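Local structure of vesicular integral-membrane protein VIP36 (Canis lupus familiaris, 2DUR) at residues V68-H73 with I111-Y116; A209-G212 with N217-I220; V40-D45 with G51-H56; H107-F112 with G174-M179. The protein is an intracellular lectin of the early secretory pathway that binds high-mannose glycans with calcium and takes part in transporting and sorting the glycoproteins carrying them. One frame throughout, in Å; residues are numbered along the deposited sequence.

Interaction 1 of 4, residues V68-H73 with I111-Y116. With CA (calcium ion), chain E.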
# COMPACT_ATOMS: atom_id res chain seq x y z
N VAL A 68 -3.25 6.75 4.43
CA VAL A 68 -3.90 5.50 4.88
C VAL A 68 -3.90 5.47 6.38
O VAL A 68 -2.86 5.51 7.01
CB VAL A 68 -3.15 4.24 4.31
CG1 VAL A 68 -3.87 2.95 4.72
CG2 VAL A 68 -3.06 4.34 2.82
N HIS A 69 -5.10 5.41 6.97
CA HIS A 69 -5.22 5.16 8.38
C HIS A 69 -5.44 3.65 8.52
O HIS A 69 -6.47 3.13 8.06
CB HIS A 69 -6.41 5.96 8.91
CG HIS A 69 -6.69 5.74 10.36
ND1 HIS A 69 -7.82 6.23 10.98
CD2 HIS A 69 -6.00 5.07 11.31
CE1 HIS A 69 -7.80 5.89 12.25
NE2 HIS A 69 -6.71 5.19 12.49
N PHE A 70 -4.46 2.98 9.10
CA PHE A 70 -4.47 1.51 9.21
C PHE A 70 -4.26 1.12 10.65
O PHE A 70 -3.89 1.94 11.49
CB PHE A 70 -3.36 0.91 8.31
CG PHE A 70 -1.97 1.21 8.80
CD1 PHE A 70 -1.35 2.43 8.45
CD2 PHE A 70 -1.28 0.32 9.63
CE1 PHE A 70 -0.05 2.73 8.93
CE2 PHE A 70 0.02 0.61 10.10
CZ PHE A 70 0.64 1.84 9.76
N LYS A 71 -4.50 -0.15 10.97
CA LYS A 71 -4.16 -0.65 12.29
C LYS A 71 -3.73 -2.10 12.18
O LYS A 71 -4.49 -2.92 11.67
CB LYS A 71 -5.35 -0.53 13.25
CG LYS A 71 -4.94 -0.66 14.67
CD LYS A 71 -6.14 -0.56 15.61
CE LYS A 71 -5.74 -0.98 17.02
NZ LYS A 71 -4.84 0.00 17.71
N VAL A 72 -2.51 -2.38 12.62
CA VAL A 72 -2.02 -3.75 12.70
C VAL A 72 -1.90 -4.11 14.17
O VAL A 72 -1.16 -3.47 14.93
CB VAL A 72 -0.68 -3.95 11.97
CG1 VAL A 72 -0.21 -5.41 12.11
CG2 VAL A 72 -0.84 -3.55 10.50
N HIS A 73 -2.62 -5.15 14.57
CA HIS A 73 -2.67 -5.48 15.98
C HIS A 73 -3.06 -6.93 16.19
O HIS A 73 -3.82 -7.47 15.42
CB HIS A 73 -3.66 -4.55 16.71
CG HIS A 73 -5.05 -4.58 16.15
ND1 HIS A 73 -6.12 -5.05 16.88
CD2 HIS A 73 -5.55 -4.22 14.94
CE1 HIS A 73 -7.22 -4.95 16.15
NE2 HIS A 73 -6.90 -4.44 14.98
N ILE A 111 3.85 -0.84 -1.82
CA ILE A 111 4.43 -0.41 -0.57
C ILE A 111 4.10 -1.53 0.42
O ILE A 111 2.92 -1.83 0.70
CB ILE A 111 3.86 0.95 -0.08
CG1 ILE A 111 3.93 2.01 -1.22
CG2 ILE A 111 4.58 1.41 1.21
CD1 ILE A 111 2.66 2.14 -2.03
N PHE A 112 5.14 -2.16 0.96
CA PHE A 112 4.95 -3.29 1.87
C PHE A 112 5.17 -2.84 3.30
O PHE A 112 6.18 -2.20 3.57
CB PHE A 112 5.98 -4.38 1.58
CG PHE A 112 5.95 -4.91 0.18
CD1 PHE A 112 4.75 -5.30 -0.41
CD2 PHE A 112 7.13 -4.98 -0.55
CE1 PHE A 112 4.73 -5.82 -1.72
CE2 PHE A 112 7.13 -5.54 -1.83
CZ PHE A 112 5.93 -5.92 -2.42
N LEU A 113 4.29 -3.25 4.21
CA LEU A 113 4.46 -3.02 5.65
C LEU A 113 4.62 -4.43 6.23
O LEU A 113 3.64 -5.12 6.52
CB LEU A 113 3.21 -2.33 6.21
CG LEU A 113 3.03 -0.85 5.86
CD1 LEU A 113 2.52 -0.72 4.45
CD2 LEU A 113 2.02 -0.22 6.81
N ASP A 114 5.88 -4.87 6.32
CA ASP A 114 6.22 -6.27 6.62
C ASP A 114 6.53 -6.38 8.11
O ASP A 114 7.43 -5.71 8.59
CB ASP A 114 7.44 -6.66 5.76
CG ASP A 114 7.82 -8.14 5.87
OD1 ASP A 114 8.63 -8.62 5.03
OD2 ASP A 114 7.30 -8.82 6.78
N THR A 115 5.80 -7.22 8.85
CA THR A 115 5.94 -7.31 10.29
C THR A 115 6.71 -8.53 10.79
O THR A 115 6.93 -8.67 11.98
CB THR A 115 4.56 -7.36 10.97
OG1 THR A 115 3.87 -8.52 10.50
CG2 THR A 115 3.71 -6.11 10.67
N TYR A 116 7.12 -9.42 9.89
CA TYR A 116 7.78 -10.66 10.30
C TYR A 116 9.07 -10.90 9.50
O TYR A 116 8.99 -11.00 8.28
CB TYR A 116 6.83 -11.85 10.11
CG TYR A 116 7.48 -13.15 10.47
CD1 TYR A 116 7.87 -13.41 11.79
CD2 TYR A 116 7.71 -14.13 9.49
CE1 TYR A 116 8.48 -14.61 12.11
CE2 TYR A 116 8.32 -15.34 9.83
CZ TYR A 116 8.72 -15.55 11.14
OH TYR A 116 9.33 -16.74 11.49
CA CA E . 8.38 -10.93 5.99
O HOH W 1 6.03 -11.38 6.46
O HOH W 2 8.08 -11.35 3.61
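Phe70 and Leu113 reach toward each other from opposite directions across the core of the lectin sandwich. Leu113 CD2 sits over one face of the Phe70 ring, set toward the rim. It lies 4.0 Å from the centroid of the Phe70 ring and 19° off the ring normal, a CH-pi contact. Among the ring atoms, CZ and CE2 of Phe70 come nearest to this methyl. With chi1 at 68°, Phe70 CG stands between the backbone N and the carbonyl carbon, and from there the ring offers a face to Leu113. Two residues further along each segment a second, looser pair follows, Thr115 now lying in the loop after strand 109-114. Here Val72 CG1 meets Thr115 CG2 at 4.2 Å, methyl against methyl. The polar work is done on the other side of strand 109-114. The Asp114 carboxylate grips the calcium ion with both oxygens, OD1 and OD2 each 2.5 Å from the metal. Tyr116 O binds the same ion at 2.4 Å, and two waters join it. Asp145 and Asn118 complete the site. An Asx turn shapes this loop: Tyr116 N donates to Asp114 OD2 at 3.2 Å. OD2 thus serves both the metal and an N-H, which helps fix the rotation of the carboxylate. The chemistry is divided. Apolar contacts join the two sheets, while Asp114, next to Leu113, and Tyr116 of the following loop hold calcium, whose charge probably keeps the carboxylate ionised.

Interaction 2 of 4, residues A209-G212 with N217-I220. With MAN (alpha-D-mannopyranose), chain C; MAN (alpha-D-mannopyranose), chain B.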
# COMPACT_ATOMS: atom_id res chain seq x y z
N ALA A 209 -3.63 -7.92 2.69
CA ALA A 209 -2.84 -8.43 3.79
C ALA A 209 -2.87 -9.93 3.78
O ALA A 209 -3.77 -10.54 3.21
CB ALA A 209 -3.38 -7.92 5.14
N GLY A 210 -1.85 -10.51 4.41
CA GLY A 210 -1.78 -11.97 4.49
C GLY A 210 -1.33 -12.39 5.87
O GLY A 210 -0.60 -11.66 6.56
N THR A 211 -1.77 -13.59 6.27
CA THR A 211 -1.29 -14.29 7.47
C THR A 211 -0.93 -15.71 7.00
O THR A 211 -1.53 -16.20 6.04
CB THR A 211 -2.40 -14.38 8.58
OG1 THR A 211 -3.55 -15.04 8.07
CG2 THR A 211 -2.80 -12.96 9.02
N GLY A 212 0.05 -16.32 7.66
CA GLY A 212 0.50 -17.69 7.32
C GLY A 212 0.39 -18.52 8.58
O GLY A 212 -0.70 -18.66 9.13
N ASN A 217 -4.43 -9.01 13.18
CA ASN A 217 -5.47 -8.25 12.53
C ASN A 217 -4.79 -7.20 11.67
O ASN A 217 -3.90 -6.52 12.14
CB ASN A 217 -6.32 -7.51 13.55
CG ASN A 217 -7.09 -8.44 14.46
OD1 ASN A 217 -8.04 -9.10 14.01
ND2 ASN A 217 -6.69 -8.50 15.74
N HIS A 218 -5.21 -7.12 10.41
CA HIS A 218 -4.73 -6.07 9.48
C HIS A 218 -5.94 -5.26 9.05
O HIS A 218 -6.71 -5.69 8.21
CB HIS A 218 -4.02 -6.73 8.26
CG HIS A 218 -2.81 -7.51 8.63
ND1 HIS A 218 -2.80 -8.90 8.70
CD2 HIS A 218 -1.54 -7.12 8.90
CE1 HIS A 218 -1.59 -9.31 9.05
NE2 HIS A 218 -0.81 -8.25 9.17
N ASP A 219 -6.11 -4.07 9.66
CA ASP A 219 -7.28 -3.23 9.38
C ASP A 219 -6.94 -1.98 8.56
O ASP A 219 -5.88 -1.39 8.74
CB ASP A 219 -7.93 -2.73 10.68
CG ASP A 219 -8.41 -3.85 11.58
OD1 ASP A 219 -8.60 -4.97 11.08
OD2 ASP A 219 -8.61 -3.59 12.79
N ILE A 220 -7.85 -1.59 7.68
CA ILE A 220 -7.79 -0.29 6.98
C ILE A 220 -9.00 0.50 7.44
O ILE A 220 -10.12 0.09 7.20
CB ILE A 220 -7.85 -0.45 5.43
CG1 ILE A 220 -6.73 -1.37 4.93
CG2 ILE A 220 -7.79 0.93 4.72
CD1 ILE A 220 -5.30 -0.84 5.15
C1 MAN C . 4.43 -19.82 7.00
C2 MAN C . 4.64 -19.35 5.56
C3 MAN C . 5.44 -18.04 5.53
C4 MAN C . 4.85 -16.99 6.48
C5 MAN C . 4.86 -17.60 7.87
C6 MAN C . 4.37 -16.61 8.93
O1 MAN C . 5.62 -20.44 7.50
O2 MAN C . 3.38 -19.13 4.98
O3 MAN C . 5.50 -17.55 4.20
O4 MAN C . 5.59 -15.79 6.48
O5 MAN C . 4.00 -18.73 7.82
O6 MAN C . 2.99 -16.35 8.75
C1 MAN B . 3.10 -20.15 4.01
C2 MAN B . 2.21 -19.53 2.94
C3 MAN B . 0.87 -19.16 3.57
C4 MAN B . 0.25 -20.36 4.30
C5 MAN B . 1.25 -21.01 5.26
C6 MAN B . 0.74 -22.33 5.85
O2 MAN B . 2.05 -20.50 1.92
O3 MAN B . 0.02 -18.66 2.58
O4 MAN B . -0.88 -19.92 4.99
O5 MAN B . 2.44 -21.30 4.55
O6 MAN B . 1.76 -23.00 6.58
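Thr211 OG1 is gripped by two main-chain groups, Glu46 O and Lys49 N, both hydrogen-bonded to it, while the CG2 methyl of Thr211 meets the ring of His218. That methyl lies at the edge of the imidazole, in its plane, with Thr211 CG2 3.8 Å from His218 CE1. The two side chains slide past each other in opposite directions. Thr211 chi1 is 58°, which sets OG1 between its backbone N and carbonyl carbon and leaves CG2 to face the histidine. Ala209 packs closest: its CB is 3.4 Å from His218 CB and 3.6 Å from His218 CG. Gly210 O approaches the ring obliquely, 3.6 Å from His218 CE1. The ring's rotation is held from outside this pair, because His218 ND1 is hydrogen-bonded to Thr43 OG1. At the far end Gly212 reaches the sugar. Gly212 N lies 3.1 Å from O6 of the chain C mannose, and Gly212 CA lies 3.5 Å from O4 of the chain B mannose. Gly212 has no side chain, and its main chain comes right up to the sugars. The strands run nearly antiparallel, at 170°, but belong to different sheets. A four-residue loop joins them. Asp213 and Leu214 of that loop hydrogen-bond mannose. This is the carbohydrate site of an L-type lectin domain, here the lumenal part of a membrane protein, at one end of its beta sandwich.

Interaction 3 of 4, residues V40-D45 with G51-H56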
# COMPACT_ATOMS: atom_id res chain seq x y z
N VAL A 40 -12.38 -1.64 7.82
CA VAL A 40 -12.30 -2.79 6.92
C VAL A 40 -11.20 -3.69 7.48
O VAL A 40 -10.10 -3.21 7.78
CB VAL A 40 -11.98 -2.32 5.50
CG1 VAL A 40 -11.68 -3.53 4.58
CG2 VAL A 40 -13.15 -1.51 4.95
N ARG A 41 -11.48 -4.97 7.70
CA ARG A 41 -10.47 -5.83 8.26
C ARG A 41 -10.06 -6.79 7.17
O ARG A 41 -10.84 -7.65 6.79
CB ARG A 41 -11.02 -6.62 9.47
CG ARG A 41 -10.04 -7.64 10.05
CD ARG A 41 -10.41 -8.02 11.48
NE ARG A 41 -10.12 -6.87 12.35
CZ ARG A 41 -10.50 -6.75 13.62
NH1 ARG A 41 -11.21 -7.72 14.21
NH2 ARG A 41 -10.18 -5.65 14.30
N LEU A 42 -8.83 -6.63 6.67
CA LEU A 42 -8.33 -7.46 5.58
C LEU A 42 -8.13 -8.91 6.01
O LEU A 42 -8.45 -9.84 5.25
CB LEU A 42 -7.03 -6.88 5.03
CG LEU A 42 -7.15 -5.45 4.47
CD1 LEU A 42 -5.74 -4.92 4.15
CD2 LEU A 42 -8.01 -5.43 3.25
N THR A 43 -7.54 -9.10 7.19
CA THR A 43 -7.46 -10.44 7.81
C THR A 43 -7.78 -10.33 9.29
O THR A 43 -7.42 -9.33 9.91
CB THR A 43 -6.07 -11.09 7.68
OG1 THR A 43 -5.11 -10.42 8.52
CG2 THR A 43 -5.58 -11.13 6.21
N PRO A 44 -8.41 -11.38 9.86
CA PRO A 44 -8.45 -11.47 11.30
C PRO A 44 -7.13 -12.03 11.80
O PRO A 44 -6.24 -12.40 11.00
CB PRO A 44 -9.54 -12.50 11.53
CG PRO A 44 -9.41 -13.44 10.35
CD PRO A 44 -8.99 -12.58 9.21
N ASP A 45 -7.00 -12.12 13.12
CA ASP A 45 -5.83 -12.65 13.79
C ASP A 45 -5.94 -14.18 13.78
O ASP A 45 -5.97 -14.83 14.83
CB ASP A 45 -5.74 -12.07 15.22
CG ASP A 45 -4.42 -12.31 15.91
OD1 ASP A 45 -3.48 -12.90 15.32
OD2 ASP A 45 -4.30 -11.87 17.10
N GLY A 51 -6.62 -11.31 2.24
CA GLY A 51 -7.78 -10.46 1.92
C GLY A 51 -7.30 -9.22 1.20
O GLY A 51 -6.17 -8.79 1.41
N SER A 52 -8.15 -8.65 0.37
CA SER A 52 -7.78 -7.42 -0.33
C SER A 52 -9.00 -6.54 -0.53
O SER A 52 -10.14 -6.99 -0.35
CB SER A 52 -7.15 -7.76 -1.68
OG SER A 52 -8.09 -8.26 -2.62
N ILE A 53 -8.73 -5.29 -0.90
CA ILE A 53 -9.76 -4.35 -1.37
C ILE A 53 -9.18 -3.66 -2.61
O ILE A 53 -7.96 -3.41 -2.70
CB ILE A 53 -10.17 -3.29 -0.28
CG1 ILE A 53 -8.96 -2.49 0.24
CG2 ILE A 53 -10.90 -3.95 0.88
CD1 ILE A 53 -9.36 -1.31 1.13
N TRP A 54 -10.03 -3.43 -3.59
CA TRP A 54 -9.60 -2.87 -4.86
C TRP A 54 -10.56 -1.78 -5.29
O TRP A 54 -11.76 -1.99 -5.33
CB TRP A 54 -9.46 -3.97 -5.92
CG TRP A 54 -8.23 -4.81 -5.64
CD1 TRP A 54 -8.18 -6.02 -4.99
CD2 TRP A 54 -6.88 -4.46 -5.98
NE1 TRP A 54 -6.86 -6.46 -4.92
CE2 TRP A 54 -6.05 -5.52 -5.51
CE3 TRP A 54 -6.29 -3.37 -6.64
CZ2 TRP A 54 -4.65 -5.51 -5.68
CZ3 TRP A 54 -4.90 -3.35 -6.81
CH2 TRP A 54 -4.09 -4.42 -6.32
N ASN A 55 -10.01 -0.61 -5.60
CA ASN A 55 -10.83 0.55 -6.03
C ASN A 55 -11.44 0.25 -7.38
O ASN A 55 -10.80 -0.38 -8.23
CB ASN A 55 -9.89 1.77 -6.04
CG ASN A 55 -10.58 3.13 -6.14
OD1 ASN A 55 -10.00 4.04 -6.74
ND2 ASN A 55 -11.73 3.31 -5.49
N HIS A 56 -12.70 0.66 -7.60
CA HIS A 56 -13.41 0.39 -8.85
C HIS A 56 -12.81 1.07 -10.08
O HIS A 56 -12.72 0.47 -11.14
CB HIS A 56 -14.86 0.87 -8.73
CG HIS A 56 -15.76 -0.11 -8.06
ND1 HIS A 56 -17.12 -0.16 -8.33
CD2 HIS A 56 -15.53 -1.07 -7.13
CE1 HIS A 56 -17.67 -1.11 -7.60
NE2 HIS A 56 -16.73 -1.67 -6.86
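Gly51 presses its backbone against the Leu42 carbonyl, and this is the tight part of the contact. The two CA atoms lie only 4.8 Å apart. Gly51 CA makes a CA-H...O contact to Leu42 O, 3.5 Å long, with 151° at the hydrogen. Such an approach suits a residue without a side chain. Leu42 O also accepts a hydrogen bond from Ser32 OG, so this buried carbonyl is satisfied.

The apolar half centres on one methyl, Ile53 CG2. Val40 CG1 approaches it obliquely, with 3.8 Å between Val40 CG1 and Ile53 CG2. Leu42 comes in at about a right angle, its CD2 4.0 Å from Ile53 CG2. The chi1 of Ile53 (56°) puts its longer branch, CG1, between the backbone N and the carbonyl carbon. The shorter branch, CG2, stands beside the backbone N and does the touching.

The contact is looser at Thr43, where CG2 of Thr43 is 4.1 Å from Gly51 N. Beyond it the chain departs. Pro44 and Asp45 are partly exposed and do not meet the other segment. Asp45 OD1 is bonded to Ser215 OG instead. His56, at the far end of the second segment, is likewise partly exposed.

The chain turns a corner at Leu42, on the way between the two sheets of the sandwich. Val40 pairs through its backbone with Ile220 of strand 217-227. Gly51 pairs with Ala209 of strand 204-211, and Phe29 of strand 27-31 packs on both Val40 and Ile53.

Interaction 4 of 4, residues H107-F112 with G174-M179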
# COMPACT_ATOMS: atom_id res chain seq x y z
N HIS A 107 2.43 -5.39 -12.01
CA HIS A 107 2.87 -4.24 -12.81
C HIS A 107 2.50 -2.99 -12.04
O HIS A 107 1.31 -2.75 -11.83
CB HIS A 107 2.20 -4.22 -14.18
CG HIS A 107 2.43 -5.48 -14.96
ND1 HIS A 107 3.27 -5.56 -16.05
CD2 HIS A 107 1.93 -6.72 -14.77
CE1 HIS A 107 3.28 -6.81 -16.50
NE2 HIS A 107 2.47 -7.52 -15.74
N GLY A 108 3.50 -2.21 -11.65
CA GLY A 108 3.26 -0.97 -10.88
C GLY A 108 4.04 -0.92 -9.59
O GLY A 108 5.17 -1.41 -9.49
N LEU A 109 3.40 -0.31 -8.59
CA LEU A 109 4.04 0.06 -7.33
C LEU A 109 3.44 -0.71 -6.18
O LEU A 109 2.21 -0.87 -6.11
CB LEU A 109 3.81 1.56 -7.09
CG LEU A 109 4.23 2.09 -5.73
CD1 LEU A 109 5.75 2.02 -5.57
CD2 LEU A 109 3.68 3.52 -5.57
N ALA A 110 4.30 -1.23 -5.32
CA ALA A 110 3.91 -1.81 -4.02
C ALA A 110 4.60 -1.08 -2.90
O ALA A 110 5.77 -0.72 -3.01
CB ALA A 110 4.29 -3.29 -3.96
N ILE A 111 3.85 -0.84 -1.82
CA ILE A 111 4.43 -0.41 -0.57
C ILE A 111 4.10 -1.53 0.42
O ILE A 111 2.92 -1.83 0.70
CB ILE A 111 3.86 0.95 -0.08
CG1 ILE A 111 3.93 2.01 -1.22
CG2 ILE A 111 4.58 1.41 1.21
CD1 ILE A 111 2.66 2.14 -2.03
N PHE A 112 5.14 -2.16 0.96
CA PHE A 112 4.95 -3.29 1.87
C PHE A 112 5.17 -2.84 3.30
O PHE A 112 6.18 -2.20 3.57
CB PHE A 112 5.98 -4.38 1.58
CG PHE A 112 5.95 -4.91 0.18
CD1 PHE A 112 4.75 -5.30 -0.41
CD2 PHE A 112 7.13 -4.98 -0.55
CE1 PHE A 112 4.73 -5.82 -1.72
CE2 PHE A 112 7.13 -5.54 -1.83
CZ PHE A 112 5.93 -5.92 -2.42
N GLY A 174 7.95 11.94 -10.71
CA GLY A 174 8.98 10.93 -10.51
C GLY A 174 9.46 10.75 -9.10
O GLY A 174 10.25 9.85 -8.83
N ARG A 175 9.02 11.63 -8.18
CA ARG A 175 9.42 11.55 -6.80
C ARG A 175 8.38 10.75 -6.03
O ARG A 175 7.19 11.07 -6.05
CB ARG A 175 9.59 12.96 -6.19
CG ARG A 175 10.13 12.97 -4.78
CD ARG A 175 10.13 14.41 -4.26
NE ARG A 175 10.59 14.48 -2.87
CZ ARG A 175 10.72 15.64 -2.20
NH1 ARG A 175 10.42 16.80 -2.79
NH2 ARG A 175 11.14 15.64 -0.94
N LEU A 176 8.86 9.72 -5.35
CA LEU A 176 8.02 8.84 -4.53
C LEU A 176 8.43 9.02 -3.08
O LEU A 176 9.57 8.75 -2.71
CB LEU A 176 8.22 7.38 -4.98
CG LEU A 176 7.43 6.34 -4.15
CD1 LEU A 176 5.93 6.55 -4.28
CD2 LEU A 176 7.82 4.91 -4.55
N THR A 177 7.49 9.47 -2.26
CA THR A 177 7.79 9.73 -0.85
C THR A 177 6.82 8.92 0.01
O THR A 177 5.61 8.94 -0.23
CB THR A 177 7.67 11.25 -0.50
OG1 THR A 177 8.38 12.04 -1.47
CG2 THR A 177 8.18 11.53 0.88
N VAL A 178 7.36 8.23 0.99
CA VAL A 178 6.53 7.53 1.97
C VAL A 178 6.86 8.10 3.33
O VAL A 178 8.04 8.15 3.71
CB VAL A 178 6.81 6.00 1.96
CG1 VAL A 178 5.90 5.28 2.95
CG2 VAL A 178 6.62 5.44 0.54
N MET A 179 5.83 8.54 4.07
CA MET A 179 6.00 9.10 5.41
C MET A 179 5.09 8.37 6.39
O MET A 179 4.11 7.78 5.99
CB MET A 179 5.67 10.59 5.39
CG MET A 179 6.45 11.33 4.33
SD MET A 179 6.04 13.09 4.20
CE MET A 179 4.40 13.01 3.49
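Strands 109-112 and 175-179 face each other and run in roughly the same direction, with CA atoms 10.0 Å apart at Leu109 and Leu176 and drawing in to 8.6 Å at Ile111 and Val178. Leu109 and Leu176 meet tip to tip. Their methyls are matched in two pairs. Leu109 CD1 is 3.7 Å from Leu176 CD2, and Leu109 CD2 is 4.0 Å from Leu176 CD1. Each leucine has CG opposite its own backbone N (chi1 171° and 177°), which carries its forked end toward the facing strand.

The contact spans the two sheets of the legume-lectin-like beta sandwich. Strand 109-114 lies in the seven-stranded sheet and strand 175-181 in the eight-stranded one. Residues of alternating position point inward, so contacts recur every second residue along both strands. No polar group takes part in them, and all four side chains are buried.

The second pair is looser, although its backbones are closer. Ile111 CG2 lies 4.4 Å from Val178 CG1. Val131 of strand 128-135 touches both Ile111 and Val178. Leu87 packs on Ile111, and Ile192 on Val178.

The alternate residues point the other way. On the outer face of the second strand, Arg175 NH2 forms a salt bridge with Asp193, and Thr177 OG1 is hydrogen-bonded to the same carboxylate. On the first strand, the Phe112 ring meets those of Phe100 and Tyr140.

How the interactions relate
All four contacts bridge the two sheets of one sandwich. Interactions 1 and 2 lie toward its sugar-binding end, their centres about 8 Å apart. Strands 64-73 and 217-227 join them as neighbours, with probable backbone bonds such as His73 O to Asn217 N (2.8 Å). Interaction 3 is also about 8 Å from interaction 2, centre to centre, and is tied to it by the salt bridge from Arg41 NE to Asp219 OD1 (2.7 Å). Interaction 1 brings calcium ligands, and interaction 2 brings Gly212 to the mannoses. Interaction 4 shares Ile111 and Phe112 with interaction 1 but lies further from the glycan end, its centre about 20 Å from those of interactions 2 and 3.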